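Local coordinates for protein homospermidine synthase (Legionella pneumophila subsp. pneumophila str. Philadelphia 1, PDB 2PH5) that probably makes the polyamine homospermidine, using an NAD molecule that it binds at a Rossmann-type nucleotide-binding domain, at residues G107-N112 with T148-L153; H204-D209 with G284-F289; F289-A294 with V317-N322. All coordinates share one frame; numbering follows the deposited sequence.

Interaction 1 comes first along the chain and joins two adjacent strands of the parallel sheet in the NAD-binding, Rossmann-type region. Interactions 2 and 3 follow in the region of the saccharopine dehydrogenase C-terminal domain family. Their centres lie about 34 and about 28 Å from that of interaction 1, but about 9 Å from each other. Interactions 2 and 3 share Phe289 and the mixed sheet, where strands 202-213 and 311-322 are neighbours: Val205 O lies 3.0 Å from Ala320 N. Strand 286-289 first crosses that sheet, in interaction 2, then the chain runs on beside strand 311-322, in interaction 3. Interaction 3, the nearer to interaction 1, brings His293 and Tyr319 close to NAD-binding residues.

Interaction 1: residues G107-N112 with T148-L153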
loop_
_atom_site.group_PDB
_atom_site.type_symbol
_atom_site.label_atom_id
_atom_site.label_comp_id
_atom_site.label_asym_id
_atom_site.label_seq_id
_atom_site.Cartn_x
_atom_site.Cartn_y
_atom_site.Cartn_z
ATOM N N GLY A 107 -32.832 -26.230 24.243
ATOM C CA GLY A 107 -32.258 -26.011 25.555
ATOM C C GLY A 107 -30.737 -26.025 25.522
ATOM O O GLY A 107 -30.098 -26.273 26.547
ATOM N N ALA A 108 -30.149 -25.756 24.357
ATOM C CA ALA A 108 -28.688 -25.749 24.219
ATOM C C ALA A 108 -28.069 -24.345 24.216
ATOM O O ALA A 108 -28.713 -23.369 23.829
ATOM C CB ALA A 108 -28.288 -26.497 22.948
ATOM N N LEU A 109 -26.822 -24.253 24.672
ATOM C CA LEU A 109 -26.091 -22.988 24.722
ATOM C C LEU A 109 -25.682 -22.566 23.315
ATOM O O LEU A 109 -25.689 -23.369 22.383
ATOM C CB LEU A 109 -24.830 -23.142 25.582
ATOM C CG LEU A 109 -24.884 -22.728 27.054
ATOM C CD1 LEU A 109 -26.340 -22.652 27.553
ATOM C CD2 LEU A 109 -24.058 -23.714 27.862
ATOM N N TYR A 110 -25.299 -21.310 23.156
ATOM C CA TYR A 110 -24.902 -20.845 21.840
ATOM C C TYR A 110 -23.985 -19.651 21.968
ATOM O O TYR A 110 -24.104 -18.885 22.923
ATOM C CB TYR A 110 -26.149 -20.460 21.031
ATOM C CG TYR A 110 -25.860 -19.732 19.736
ATOM C CD1 TYR A 110 -25.444 -18.398 19.738
ATOM C CD2 TYR A 110 -26.029 -20.367 18.506
ATOM C CE1 TYR A 110 -25.208 -17.711 18.554
ATOM C CE2 TYR A 110 -25.794 -19.686 17.311
ATOM C CZ TYR A 110 -25.386 -18.353 17.348
ATOM O OH TYR A 110 -25.191 -17.654 16.179
ATOM N N ILE A 111 -23.066 -19.518 21.012
ATOM C CA ILE A 111 -22.127 -18.403 20.950
ATOM C C ILE A 111 -21.731 -18.177 19.486
ATOM O O ILE A 111 -21.834 -19.085 18.671
ATOM C CB ILE A 111 -20.824 -18.693 21.744
ATOM C CG1 ILE A 111 -19.926 -17.459 21.747
ATOM C CG2 ILE A 111 -20.029 -19.813 21.083
ATOM C CD1 ILE A 111 -18.758 -17.566 22.691
ATOM N N ASN A 112 -21.309 -16.964 19.152
ATOM C CA ASN A 112 -20.842 -16.666 17.810
ATOM C C ASN A 112 -19.872 -15.510 17.891
ATOM O O ASN A 112 -19.814 -14.797 18.902
ATOM C CB ASN A 112 -22.001 -16.347 16.831
ATOM C CG ASN A 112 -22.585 -14.934 16.998
ATOM O OD1 ASN A 112 -23.512 -14.553 16.279
ATOM N ND2 ASN A 112 -22.047 -14.162 17.932
ATOM N N THR A 148 -36.237 -15.827 24.634
ATOM C CA THR A 148 -35.514 -17.067 24.874
ATOM C C THR A 148 -34.992 -17.067 26.303
ATOM O O THR A 148 -34.823 -16.010 26.908
ATOM C CB THR A 148 -34.336 -17.219 23.908
ATOM O OG1 THR A 148 -33.471 -16.084 24.024
ATOM C CG2 THR A 148 -34.842 -17.318 22.478
ATOM N N GLN A 149 -34.741 -18.260 26.833
ATOM C CA GLN A 149 -34.251 -18.423 28.193
ATOM C C GLN A 149 -32.763 -18.759 28.189
ATOM O O GLN A 149 -31.968 -18.136 28.898
ATOM C CB GLN A 149 -35.041 -19.539 28.888
ATOM C CG GLN A 149 -35.432 -19.259 30.341
ATOM C CD GLN A 149 -34.479 -19.878 31.356
ATOM O OE1 GLN A 149 -34.287 -21.099 31.386
ATOM N NE2 GLN A 149 -33.882 -19.038 32.196
ATOM N N LYS A 150 -32.394 -19.748 27.380
ATOM C CA LYS A 150 -31.006 -20.193 27.268
ATOM C C LYS A 150 -30.062 -19.091 26.792
ATOM O O LYS A 150 -30.421 -18.275 25.943
ATOM C CB LYS A 150 -30.940 -21.412 26.346
ATOM C CG LYS A 150 -31.312 -22.701 27.052
ATOM C CD LYS A 150 -30.283 -22.988 28.120
ATOM C CE LYS A 150 -30.639 -24.181 28.954
ATOM N NZ LYS A 150 -29.579 -24.375 29.976
ATOM N N THR A 151 -28.855 -19.075 27.348
ATOM C CA THR A 151 -27.865 -18.057 27.010
ATOM C C THR A 151 -27.320 -18.161 25.586
ATOM O O THR A 151 -26.994 -19.244 25.099
ATOM C CB THR A 151 -26.677 -18.091 27.999
ATOM O OG1 THR A 151 -27.159 -17.828 29.318
ATOM C CG2 THR A 151 -25.633 -17.046 27.634
ATOM N N ALA A 152 -27.234 -17.014 24.929
ATOM C CA ALA A 152 -26.718 -16.942 23.581
ATOM C C ALA A 152 -25.823 -15.713 23.510
ATOM O O ALA A 152 -26.314 -14.588 23.359
ATOM C CB ALA A 152 -27.872 -16.824 22.585
ATOM N N LEU A 153 -24.520 -15.933 23.658
ATOM C CA LEU A 153 -23.527 -14.860 23.625
ATOM C C LEU A 153 -23.216 -14.523 22.174
ATOM O O LEU A 153 -22.723 -15.367 21.430
ATOM C CB LEU A 153 -22.241 -15.314 24.333
ATOM C CG LEU A 153 -21.193 -14.238 24.658
ATOM C CD1 LEU A 153 -21.802 -13.206 25.600
ATOM C CD2 LEU A 153 -19.968 -14.878 25.294
HETATM O O HOH W 1 -28.630 -20.650 23.316
#
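Tyr110 and Ala152, then Ile111 and Leu153, form consecutive parallel bridges, and the runs 107-112 and 150-153 are only 7° apart. Leu153 sits between the two firmer bonds: its N donates to Tyr110 O (3.1 Å), and its O receives Asn112 N (3.1 Å), where the donor meets the carbonyl almost head-on, with a C=O...N angle of 167°. The bond from Tyr110 N to Thr151 O is weak, and toward the N-terminal ends the backbones diverge; there a water stands within hydrogen-bonding distance of both Thr151 O and Ala108 O.

Lys150 lies along this end. Its CB lies 3.9 Å from Ala108 O, and CG reaches the peptide of Gly107, 3.7 Å from Gly107 C. A bend at chi2 (-65°) turns CD aside, to 4.0 Å from Leu109 CD1, and CE then comes to 3.2 Å from Gly107 O. The ammonium NZ passes beyond the segment to Asp412, a long and weak ion pair. Gly107, with positive phi, ends helix 96-106 in a Schellman motif, and the lysine methylenes lie against that terminus.

Toward the C-terminal ends, the side chains of Ile111 and Leu153 run alongside one another in the same direction, with Ile111 CD1 3.9 Å from Leu153 CD2. The ring of Tyr110 goes to the other face, beside Ala152, and its OH bonds Asp89. In the Rossmann-type sheet strand 109-112 is flanked by strands 86-89 and 152-153; helix 96-106 packs on Tyr110, while Val416 of strand 415-416 meets Leu153 and Thr151.

Interaction 2: residues H204-D209 with G284-F289; sequences HVAEQD and GAFHGF
Gln208 and Phe286 meet where strand 204-209 crosses strand 286-289 at 102°, the axes 8.4 Å apart at closest approach; no hydrogen bond joins the two, and even the nearest CA pair, Ala206 and Gly288, is 7.9 Å apart. Side chains therefore make the contact. The amide of Gln208 lies over one face of the Phe286 ring, its plane turned 36° from that of the ring. NE2 stands above the ring centre and comes to 3.2 Å from Phe286 CD1, whereas OE1 sits over the root of the side chain, 3.3 Å from Phe286 CB. The two side chains run antiparallel past one another.

Phe286 CG is placed between its own backbone N and carbonyl carbon (chi1 72°). The ring turns back over Gly288, which has no side chain: Phe286 CE2 is 3.6 Å from Gly288 CA. At the ring's edge Ala206 CB approaches CZ of Phe286 at 4.4 Å, a light apolar touch.

This amide-over-aromatic contact joins the small antiparallel pair 275-278/286-289 onto the mixed sheet, in which strand 202-213 runs between strands 311-322 and 352-364. Ser278 of strand 275-278 touches both Ala206 and Phe286. Strand 286-289 also reaches the second subunit: His287 NE2 bonds Glu338 of that subunit.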
loop_
_atom_site.group_PDB
_atom_site.type_symbol
_atom_site.label_atom_id
_atom_site.label_comp_id
_atom_site.label_asym_id
_atom_site.label_seq_id
_atom_site.Cartn_x
_atom_site.Cartn_y
_atom_site.Cartn_z
ATOM N N HIS A 204 -10.958 4.711 19.968
ATOM C CA HIS A 204 -10.583 4.010 18.744
ATOM C C HIS A 204 -10.275 2.555 19.063
ATOM O O HIS A 204 -9.821 2.227 20.162
ATOM C CB HIS A 204 -9.303 4.585 18.116
ATOM C CG HIS A 204 -9.493 5.875 17.381
ATOM N ND1 HIS A 204 -8.434 6.601 16.876
ATOM C CD2 HIS A 204 -10.608 6.577 17.072
ATOM C CE1 HIS A 204 -8.887 7.694 16.292
ATOM N NE2 HIS A 204 -10.205 7.705 16.397
ATOM N N VAL A 205 -10.544 1.687 18.097
ATOM C CA VAL A 205 -10.182 0.290 18.216
ATOM C C VAL A 205 -8.958 0.393 17.322
ATOM O O VAL A 205 -9.076 0.448 16.094
ATOM C CB VAL A 205 -11.226 -0.661 17.585
ATOM C CG1 VAL A 205 -10.714 -2.096 17.642
ATOM C CG2 VAL A 205 -12.557 -0.556 18.347
ATOM N N ALA A 206 -7.793 0.509 17.952
ATOM C CA ALA A 206 -6.542 0.663 17.223
ATOM C C ALA A 206 -5.773 -0.646 17.185
ATOM O O ALA A 206 -5.354 -1.168 18.220
ATOM C CB ALA A 206 -5.702 1.757 17.866
ATOM N N GLU A 207 -5.603 -1.176 15.980
ATOM C CA GLU A 207 -4.898 -2.435 15.788
ATOM C C GLU A 207 -3.868 -2.285 14.690
ATOM O O GLU A 207 -4.086 -1.581 13.702
ATOM C CB GLU A 207 -5.877 -3.558 15.418
ATOM C CG GLU A 207 -5.220 -4.908 15.148
ATOM C CD GLU A 207 -6.216 -5.985 14.729
ATOM O OE1 GLU A 207 -7.440 -5.743 14.843
ATOM O OE2 GLU A 207 -5.779 -7.079 14.294
ATOM N N GLN A 208 -2.744 -2.963 14.868
ATOM C CA GLN A 208 -1.686 -2.909 13.888
ATOM C C GLN A 208 -1.045 -4.282 13.766
ATOM O O GLN A 208 -0.363 -4.741 14.677
ATOM C CB GLN A 208 -0.669 -1.861 14.308
ATOM C CG GLN A 208 -0.079 -1.104 13.149
ATOM C CD GLN A 208 0.344 0.288 13.554
ATOM O OE1 GLN A 208 1.112 0.951 12.852
ATOM N NE2 GLN A 208 -0.167 0.746 14.699
ATOM N N ASP A 209 -1.298 -4.929 12.632
ATOM C CA ASP A 209 -0.784 -6.261 12.328
ATOM C C ASP A 209 0.543 -6.109 11.604
ATOM O O ASP A 209 0.598 -5.557 10.500
ATOM C CB ASP A 209 -1.775 -7.000 11.419
ATOM C CG ASP A 209 -1.601 -8.513 11.451
ATOM O OD1 ASP A 209 -0.449 -9.004 11.505
ATOM O OD2 ASP A 209 -2.631 -9.217 11.404
ATOM N N GLY A 284 3.556 3.214 17.445
ATOM C CA GLY A 284 3.178 4.601 17.672
ATOM C C GLY A 284 2.185 5.136 16.656
ATOM O O GLY A 284 1.400 4.371 16.091
ATOM N N ALA A 285 2.228 6.447 16.429
ATOM C CA ALA A 285 1.345 7.131 15.483
ATOM C C ALA A 285 1.344 6.422 14.141
ATOM O O ALA A 285 2.396 6.025 13.651
ATOM C CB ALA A 285 1.803 8.568 15.290
ATOM N N PHE A 286 0.169 6.271 13.542
ATOM C CA PHE A 286 0.079 5.622 12.242
ATOM C C PHE A 286 -1.223 6.002 11.552
ATOM O O PHE A 286 -2.066 6.681 12.136
ATOM C CB PHE A 286 0.141 4.096 12.398
ATOM C CG PHE A 286 -1.105 3.499 12.993
ATOM C CD1 PHE A 286 -1.403 3.680 14.343
ATOM C CD2 PHE A 286 -2.000 2.791 12.195
ATOM C CE1 PHE A 286 -2.578 3.165 14.896
ATOM C CE2 PHE A 286 -3.182 2.269 12.734
ATOM C CZ PHE A 286 -3.471 2.458 14.092
ATOM N N HIS A 287 -1.376 5.581 10.301
ATOM C CA HIS A 287 -2.607 5.852 9.574
ATOM C C HIS A 287 -3.319 4.535 9.307
ATOM O O HIS A 287 -2.883 3.739 8.474
ATOM C CB HIS A 287 -2.338 6.554 8.242
ATOM C CG HIS A 287 -1.934 7.990 8.381
ATOM N ND1 HIS A 287 -1.894 8.858 7.310
ATOM C CD2 HIS A 287 -1.530 8.703 9.460
ATOM C CE1 HIS A 287 -1.483 10.043 7.724
ATOM N NE2 HIS A 287 -1.255 9.976 9.024
ATOM N N GLY A 288 -4.420 4.302 10.008
ATOM C CA GLY A 288 -5.155 3.069 9.795
ATOM C C GLY A 288 -6.365 3.252 8.892
ATOM O O GLY A 288 -6.820 4.376 8.674
ATOM N N PHE A 289 -6.875 2.151 8.347
ATOM C CA PHE A 289 -8.058 2.196 7.500
ATOM C C PHE A 289 -9.256 2.279 8.435
ATOM O O PHE A 289 -9.294 1.591 9.460
ATOM C CB PHE A 289 -8.188 0.922 6.642
ATOM C CG PHE A 289 -7.160 0.804 5.561
ATOM C CD1 PHE A 289 -5.914 0.242 5.830
ATOM C CD2 PHE A 289 -7.421 1.290 4.281
ATOM C CE1 PHE A 289 -4.935 0.165 4.843
ATOM C CE2 PHE A 289 -6.453 1.221 3.285
ATOM C CZ PHE A 289 -5.201 0.657 3.566
#

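Interaction 3: residues F289-A294 with V317-N322; sequences FLITHA and VHYAYN
Phe289 and Tyr321 face each other as a single antiparallel hydrogen-bonded pair, after which the segments part, the run 289-293 lying at 126° to the run 318-321. The bond from Tyr321 N to Phe289 O is 2.8 Å; the return bond, from Phe289 N to Tyr321 O, is modelled too short for its length to be trusted. Phe289 O also receives a weak bond from Ile291 N, the inverse gamma turn centred on Leu290, and this turn bends the chain out of the strand direction.

Contacts cluster around Tyr319 O and CD1 just past the turn. Leu290 crosses His318 at about a right angle: CD1 makes the close approach, 3.2 Å from His318 ND1 and 3.1 Å from Tyr319 O, with CD2 farther out over the imidazole face. That same carbonyl accepts ND1 of His318, which approaches from well above the carbonyl plane, and takes a CA-H...O contact from Leu290. Ile291 runs alongside Tyr319, its CG2 3.4 Å from Tyr319 CD1 and its O close to Tyr319 CB. The exact lengths of these short approaches are uncertain.

Toward His293, which is partly exposed, the backbones no longer bond directly. A water lies between them, 2.8 Å from Tyr319 N, which donates to it, and within bonding distance of Ile291 O. Tyr319 CD1 lies at the edge of the His293 ring, near its plane; the ring planes are 59° apart and the centroids of His293 and Tyr319 5.2 Å, neither a stack nor a T-shaped pair.

Tyr319 CG is anti to the backbone N (chi1 -163°), and the phenol ends in a hydrogen bond from OH to Glu207 OE1. Tyr319 also lies beside Asn159, and His293 beside Pro160, both NAD-binding residues; the side chain of His293 is about 6 Å from the bound NAD. The chemistry is thus mixed: backbone bonds at Phe289/Tyr321, apolar contact at Ile291/Tyr319, water at the looser end. Tyr319 and His293 probably help border the dinucleotide site.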
loop_
_atom_site.group_PDB
_atom_site.type_symbol
_atom_site.label_atom_id
_atom_site.label_comp_id
_atom_site.label_asym_id
_atom_site.label_seq_id
_atom_site.Cartn_x
_atom_site.Cartn_y
_atom_site.Cartn_z
ATOM N N PHE A 289 -6.875 2.151 8.347
ATOM C CA PHE A 289 -8.058 2.196 7.500
ATOM C C PHE A 289 -9.256 2.279 8.435
ATOM O O PHE A 289 -9.294 1.591 9.460
ATOM C CB PHE A 289 -8.188 0.922 6.642
ATOM C CG PHE A 289 -7.160 0.804 5.561
ATOM C CD1 PHE A 289 -5.914 0.242 5.830
ATOM C CD2 PHE A 289 -7.421 1.290 4.281
ATOM C CE1 PHE A 289 -4.935 0.165 4.843
ATOM C CE2 PHE A 289 -6.453 1.221 3.285
ATOM C CZ PHE A 289 -5.201 0.657 3.566
ATOM N N LEU A 290 -10.226 3.120 8.091
ATOM C CA LEU A 290 -11.426 3.268 8.908
ATOM C C LEU A 290 -12.447 2.190 8.529
ATOM O O LEU A 290 -13.588 2.483 8.173
ATOM C CB LEU A 290 -12.003 4.678 8.724
ATOM C CG LEU A 290 -13.259 5.179 9.468
ATOM C CD1 LEU A 290 -13.436 4.537 10.818
ATOM C CD2 LEU A 290 -13.146 6.692 9.598
ATOM N N ILE A 291 -11.993 0.939 8.600
ATOM C CA ILE A 291 -12.800 -0.235 8.301
ATOM C C ILE A 291 -14.005 -0.277 9.222
ATOM O O ILE A 291 -13.880 -0.116 10.428
ATOM C CB ILE A 291 -11.984 -1.547 8.495
ATOM C CG1 ILE A 291 -11.503 -2.078 7.147
ATOM C CG2 ILE A 291 -12.841 -2.625 9.129
ATOM C CD1 ILE A 291 -10.615 -1.153 6.411
ATOM N N THR A 292 -15.172 -0.517 8.650
ATOM C CA THR A 292 -16.410 -0.568 9.415
ATOM C C THR A 292 -16.525 -1.820 10.298
ATOM O O THR A 292 -15.812 -2.804 10.089
ATOM C CB THR A 292 -17.594 -0.559 8.447
ATOM O OG1 THR A 292 -17.615 -1.794 7.720
ATOM C CG2 THR A 292 -17.452 0.584 7.451
ATOM N N HIS A 293 -17.412 -1.777 11.293
ATOM C CA HIS A 293 -17.654 -2.943 12.157
ATOM C C HIS A 293 -19.020 -2.937 12.840
ATOM O O HIS A 293 -19.774 -1.963 12.758
ATOM C CB HIS A 293 -16.548 -3.108 13.203
ATOM C CG HIS A 293 -15.664 -4.297 12.966
ATOM N ND1 HIS A 293 -16.108 -5.598 13.092
ATOM C CD2 HIS A 293 -14.360 -4.381 12.612
ATOM C CE1 HIS A 293 -15.117 -6.428 12.828
ATOM N NE2 HIS A 293 -14.043 -5.716 12.533
ATOM N N ALA A 294 -19.337 -4.035 13.516
ATOM C CA ALA A 294 -20.628 -4.168 14.185
ATOM C C ALA A 294 -20.682 -3.463 15.530
ATOM O O ALA A 294 -21.575 -2.650 15.779
ATOM C CB ALA A 294 -20.970 -5.647 14.362
ATOM N N VAL A 317 -16.820 6.888 18.141
ATOM C CA VAL A 317 -16.271 5.539 18.128
ATOM C C VAL A 317 -16.182 4.972 16.718
ATOM O O VAL A 317 -17.165 4.966 15.975
ATOM C CB VAL A 317 -17.129 4.551 18.954
ATOM C CG1 VAL A 317 -16.446 3.184 18.995
ATOM C CG2 VAL A 317 -17.343 5.088 20.365
ATOM N N HIS A 318 -14.994 4.490 16.369
ATOM C CA HIS A 318 -14.757 3.886 15.078
ATOM C C HIS A 318 -13.459 3.088 15.110
ATOM O O HIS A 318 -12.701 3.155 16.078
ATOM C CB HIS A 318 -14.735 4.946 13.961
ATOM C CG HIS A 318 -13.553 5.863 13.995
ATOM N ND1 HIS A 318 -12.273 5.437 13.706
ATOM C CD2 HIS A 318 -13.464 7.195 14.225
ATOM C CE1 HIS A 318 -11.450 6.470 13.753
ATOM N NE2 HIS A 318 -12.147 7.548 14.065
ATOM N N TYR A 319 -13.227 2.333 14.041
ATOM C CA TYR A 319 -12.072 1.456 13.897
ATOM C C TYR A 319 -10.923 2.147 13.126
ATOM O O TYR A 319 -11.160 2.877 12.165
ATOM C CB TYR A 319 -12.554 0.184 13.163
ATOM C CG TYR A 319 -11.668 -1.050 13.233
ATOM C CD1 TYR A 319 -11.910 -2.155 12.403
ATOM C CD2 TYR A 319 -10.588 -1.114 14.118
ATOM C CE1 TYR A 319 -11.086 -3.297 12.452
ATOM C CE2 TYR A 319 -9.763 -2.240 14.180
ATOM C CZ TYR A 319 -10.019 -3.326 13.346
ATOM O OH TYR A 319 -9.206 -4.439 13.421
ATOM N N ALA A 320 -9.687 1.929 13.575
ATOM C CA ALA A 320 -8.475 2.474 12.942
ATOM C C ALA A 320 -7.580 1.248 12.741
ATOM O O ALA A 320 -6.725 0.938 13.578
ATOM C CB ALA A 320 -7.791 3.486 13.875
ATOM N N TYR A 321 -7.792 0.555 11.630
ATOM C CA TYR A 321 -7.082 -0.685 11.317
ATOM C C TYR A 321 -5.921 -0.582 10.346
ATOM O O TYR A 321 -5.992 0.105 9.330
ATOM C CB TYR A 321 -8.080 -1.701 10.751
ATOM C CG TYR A 321 -7.536 -3.099 10.507
ATOM C CD1 TYR A 321 -7.926 -3.828 9.386
ATOM C CD2 TYR A 321 -6.697 -3.727 11.436
ATOM C CE1 TYR A 321 -7.510 -5.141 9.197
ATOM C CE2 TYR A 321 -6.275 -5.052 11.253
ATOM C CZ TYR A 321 -6.689 -5.750 10.131
ATOM O OH TYR A 321 -6.293 -7.057 9.948
ATOM N N ASN A 322 -4.856 -1.303 10.662
ATOM C CA ASN A 322 -3.684 -1.355 9.807
ATOM C C ASN A 322 -3.343 -2.838 9.768
ATOM O O ASN A 322 -2.733 -3.370 10.702
ATOM C CB ASN A 322 -2.531 -0.560 10.406
ATOM C CG ASN A 322 -1.377 -0.397 9.439
ATOM O OD1 ASN A 322 -0.296 0.046 9.818
ATOM N ND2 ASN A 322 -1.601 -0.746 8.181
HETATM O O HOH W 2 -15.212 1.850 12.091
#